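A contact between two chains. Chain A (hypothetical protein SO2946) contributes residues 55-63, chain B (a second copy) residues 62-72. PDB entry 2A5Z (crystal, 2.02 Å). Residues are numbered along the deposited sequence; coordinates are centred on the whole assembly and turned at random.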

# COMPACT_ATOMS: atom_id res chain seq x y z
N PHE A 55 -8.21 3.40 8.88
CA PHE A 55 -9.45 3.63 8.11
C PHE A 55 -9.70 5.10 7.71
O PHE A 55 -10.79 5.63 7.92
CB PHE A 55 -10.66 3.00 8.82
CG PHE A 55 -10.56 1.50 8.93
CD1 PHE A 55 -11.11 0.69 7.94
CD2 PHE A 55 -9.84 0.91 9.97
CE1 PHE A 55 -10.99 -0.70 8.01
CE2 PHE A 55 -9.70 -0.47 10.04
CZ PHE A 55 -10.28 -1.28 9.05
N MSE A 56 -8.69 5.73 7.13
CA MSE A 56 -8.81 7.11 6.65
C MSE A 56 -8.89 7.21 5.12
O MSE A 56 -9.12 8.30 4.57
CB MSE A 56 -7.68 7.99 7.19
CG MSE A 56 -6.35 7.90 6.40
SE MSE A 56 -5.36 6.43 6.78
CE MSE A 56 -4.73 6.89 8.40
N MSE A 57 -8.69 6.09 4.44
CA MSE A 57 -8.62 6.04 2.99
C MSE A 57 -10.01 5.92 2.36
O MSE A 57 -10.91 5.31 2.92
CB MSE A 57 -7.75 4.87 2.50
CG MSE A 57 -6.26 4.94 2.87
SE MSE A 57 -5.32 3.51 2.22
CE MSE A 57 -5.33 3.91 0.48
N HIS A 58 -10.14 6.52 1.18
CA HIS A 58 -11.27 6.33 0.28
C HIS A 58 -11.40 4.83 0.04
O HIS A 58 -10.42 4.16 -0.30
CB HIS A 58 -10.96 7.10 -1.00
CG HIS A 58 -12.00 7.00 -2.08
ND1 HIS A 58 -13.30 7.42 -1.90
CD2 HIS A 58 -11.91 6.59 -3.37
CE1 HIS A 58 -13.97 7.25 -3.03
NE2 HIS A 58 -13.15 6.75 -3.94
N SER A 59 -12.60 4.28 0.26
CA SER A 59 -12.75 2.83 0.37
C SER A 59 -13.32 2.11 -0.86
O SER A 59 -13.45 0.88 -0.84
CB SER A 59 -13.53 2.43 1.63
OG SER A 59 -14.84 2.99 1.63
N ILE A 60 -13.64 2.85 -1.92
CA ILE A 60 -14.07 2.23 -3.17
C ILE A 60 -12.90 1.47 -3.77
O ILE A 60 -11.86 2.06 -4.06
CB ILE A 60 -14.60 3.25 -4.21
CG1 ILE A 60 -15.74 4.10 -3.62
CG2 ILE A 60 -15.06 2.53 -5.50
CD1 ILE A 60 -17.08 3.42 -3.60
N GLY A 61 -13.07 0.15 -3.93
CA GLY A 61 -12.04 -0.70 -4.53
C GLY A 61 -10.79 -0.88 -3.68
O GLY A 61 -9.75 -1.28 -4.18
N LEU A 62 -10.91 -0.59 -2.39
CA LEU A 62 -9.79 -0.72 -1.46
C LEU A 62 -9.84 -2.10 -0.80
O LEU A 62 -10.67 -2.36 0.07
CB LEU A 62 -9.83 0.39 -0.41
CG LEU A 62 -8.72 0.46 0.65
CD1 LEU A 62 -7.38 0.84 0.01
CD2 LEU A 62 -9.10 1.43 1.76
N THR A 63 -8.95 -2.98 -1.23
CA THR A 63 -8.99 -4.37 -0.77
C THR A 63 -7.86 -4.72 0.20
O THR A 63 -7.81 -5.84 0.74
CB THR A 63 -8.98 -5.35 -1.95
OG1 THR A 63 -7.83 -5.08 -2.77
CG2 THR A 63 -10.27 -5.22 -2.77
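Chain B, residues 62-72: LTSANNISLLS

Chain B meets the irregular 55-63 segment of chain A with a β-hairpin. Its two strands, residues 64-65 and 68-72, are joined by a type I' turn from Ala B65 to Ile B68, with Asn B66 and Asn B67 at the corners, both at positive phi. The hairpin is closed by paired backbone hydrogen bonds, Ala B65 N to Ile B68 O and Ile B68 N to Ala B65 O, each 3.0 Å, and by Leu B70 N to Thr B63 O at 2.8 Å. Chain A forms no regular helix or strand here; a type II turn from Ser A59 to Leu A62 bends it back, so that it passes both arms of the hairpin. Met A57 and His A58 lie nearest Asn B67 and Ser B69, with CA separations of 5.7 and 6.5 Å, whereas Gly A61 and Leu A62, in the second half of the turn, lie nearest Thr B63 and Ser B64, at 7.6 and 8.0 Å.

Asn B67 and Met A57, both buried, cover the most surface. The CA-to-CB bond of Met A57 points toward chain B, and its selenomethionine side chain packs by van der Waals contact on the turn: its CG lies 3.7 Å from the backbone O of Asn B67, and its CE reaches across to the first strand, 3.6 Å from CB of Ser B64. The CA-to-CB bond of Asn B67 points sideways, and its side chain comes within reach of two selenium atoms: its OD1 is 3.9 Å from SE of Met A56 and 4.1 Å from SE of Met A57. The CA-to-CB bond of Met A56 also points sideways, but its chain folds back through p, m and m rotamers to bring its end nearer the asparagine.

His A58, third in covered area, sits against the second strand. Its CB is 3.1 Å from OG of Ser B69, a close approach to a carbon, and its ring atom CD2 lies 4.0 Å from CD2 of Leu B71. Alternate residues Ser B69 and Leu B71 of the strand therefore face the histidine, while the intervening Leu B70 stays out of reach.

No direct hydrogen bond joins the two stretches. The polar link is instead a water that accepts from N of His A58 at 3.1 Å and donates to O of Asn B67 at 2.7 Å; it also lies 2.7 Å from OG of Ser B69, to which it is hydrogen-bonded. Along the second half of the turn the contact thins: CD1 of Leu A62 lies 4.1 Å from OG of Ser B64, and O of Gly A61 4.2 Å from OG1 of Thr B63.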

# COMPACT_ATOMS: atom_id res chain seq x y z
N LEU B 62 -3.86 0.68 -10.55
CA LEU B 62 -3.39 1.34 -9.33
C LEU B 62 -4.36 2.44 -8.90
O LEU B 62 -4.49 3.48 -9.58
CB LEU B 62 -1.99 1.92 -9.56
CG LEU B 62 -1.31 2.67 -8.42
CD1 LEU B 62 -0.94 1.73 -7.27
CD2 LEU B 62 -0.08 3.40 -8.93
N THR B 63 -5.06 2.23 -7.79
CA THR B 63 -6.12 3.16 -7.39
C THR B 63 -5.81 3.91 -6.09
O THR B 63 -6.58 4.77 -5.68
CB THR B 63 -7.49 2.48 -7.28
OG1 THR B 63 -7.44 1.48 -6.26
CG2 THR B 63 -7.89 1.84 -8.61
N SER B 64 -4.67 3.59 -5.48
CA SER B 64 -4.21 4.25 -4.26
C SER B 64 -2.74 3.91 -3.98
O SER B 64 -2.23 2.89 -4.43
CB SER B 64 -5.08 3.82 -3.07
OG SER B 64 -4.85 2.46 -2.75
N ALA B 65 -2.08 4.79 -3.24
CA ALA B 65 -0.72 4.56 -2.76
C ALA B 65 -0.45 5.48 -1.58
O ALA B 65 -0.76 6.67 -1.65
CB ALA B 65 0.29 4.82 -3.87
N ASN B 66 0.12 4.93 -0.51
CA ASN B 66 0.49 5.71 0.68
C ASN B 66 -0.65 6.61 1.18
O ASN B 66 -0.44 7.78 1.47
CB ASN B 66 1.74 6.57 0.41
CG ASN B 66 2.88 5.77 -0.20
OD1 ASN B 66 3.04 4.59 0.09
ND2 ASN B 66 3.68 6.42 -1.05
N ASN B 67 -1.85 6.02 1.28
CA ASN B 67 -3.07 6.68 1.78
C ASN B 67 -3.84 7.50 0.74
O ASN B 67 -4.98 7.88 0.98
CB ASN B 67 -2.79 7.56 3.02
CG ASN B 67 -2.30 6.76 4.22
OD1 ASN B 67 -2.47 5.53 4.29
ND2 ASN B 67 -1.69 7.46 5.18
N ILE B 68 -3.21 7.76 -0.40
CA ILE B 68 -3.73 8.72 -1.39
C ILE B 68 -4.50 8.00 -2.50
O ILE B 68 -4.01 7.03 -3.07
CB ILE B 68 -2.57 9.57 -1.97
CG1 ILE B 68 -1.91 10.40 -0.86
CG2 ILE B 68 -3.05 10.50 -3.12
CD1 ILE B 68 -0.43 10.69 -1.11
N SER B 69 -5.72 8.46 -2.76
CA SER B 69 -6.54 7.91 -3.84
C SER B 69 -5.95 8.34 -5.18
O SER B 69 -5.60 9.51 -5.36
CB SER B 69 -7.99 8.42 -3.74
OG SER B 69 -8.50 8.33 -2.41
N LEU B 70 -5.82 7.40 -6.11
CA LEU B 70 -5.32 7.69 -7.46
C LEU B 70 -6.40 7.28 -8.45
O LEU B 70 -6.47 6.12 -8.89
CB LEU B 70 -4.00 6.97 -7.74
CG LEU B 70 -2.87 7.25 -6.74
CD1 LEU B 70 -1.72 6.27 -6.92
CD2 LEU B 70 -2.37 8.71 -6.86
N LEU B 71 -7.24 8.24 -8.80
CA LEU B 71 -8.51 7.96 -9.45
C LEU B 71 -8.56 8.36 -10.92
O LEU B 71 -8.35 9.53 -11.25
CB LEU B 71 -9.65 8.63 -8.66
CG LEU B 71 -9.70 8.29 -7.17
CD1 LEU B 71 -10.62 9.22 -6.40
CD2 LEU B 71 -10.10 6.83 -6.96
N SER B 72 -8.84 7.38 -11.78
CA SER B 72 -9.05 7.62 -13.21
C SER B 72 -10.52 7.49 -13.54
O SER B 72 -11.18 6.54 -13.10
CB SER B 72 -8.27 6.61 -14.07
OG SER B 72 -6.87 6.79 -13.97
O HOH W 1 -7.59 7.97 0.14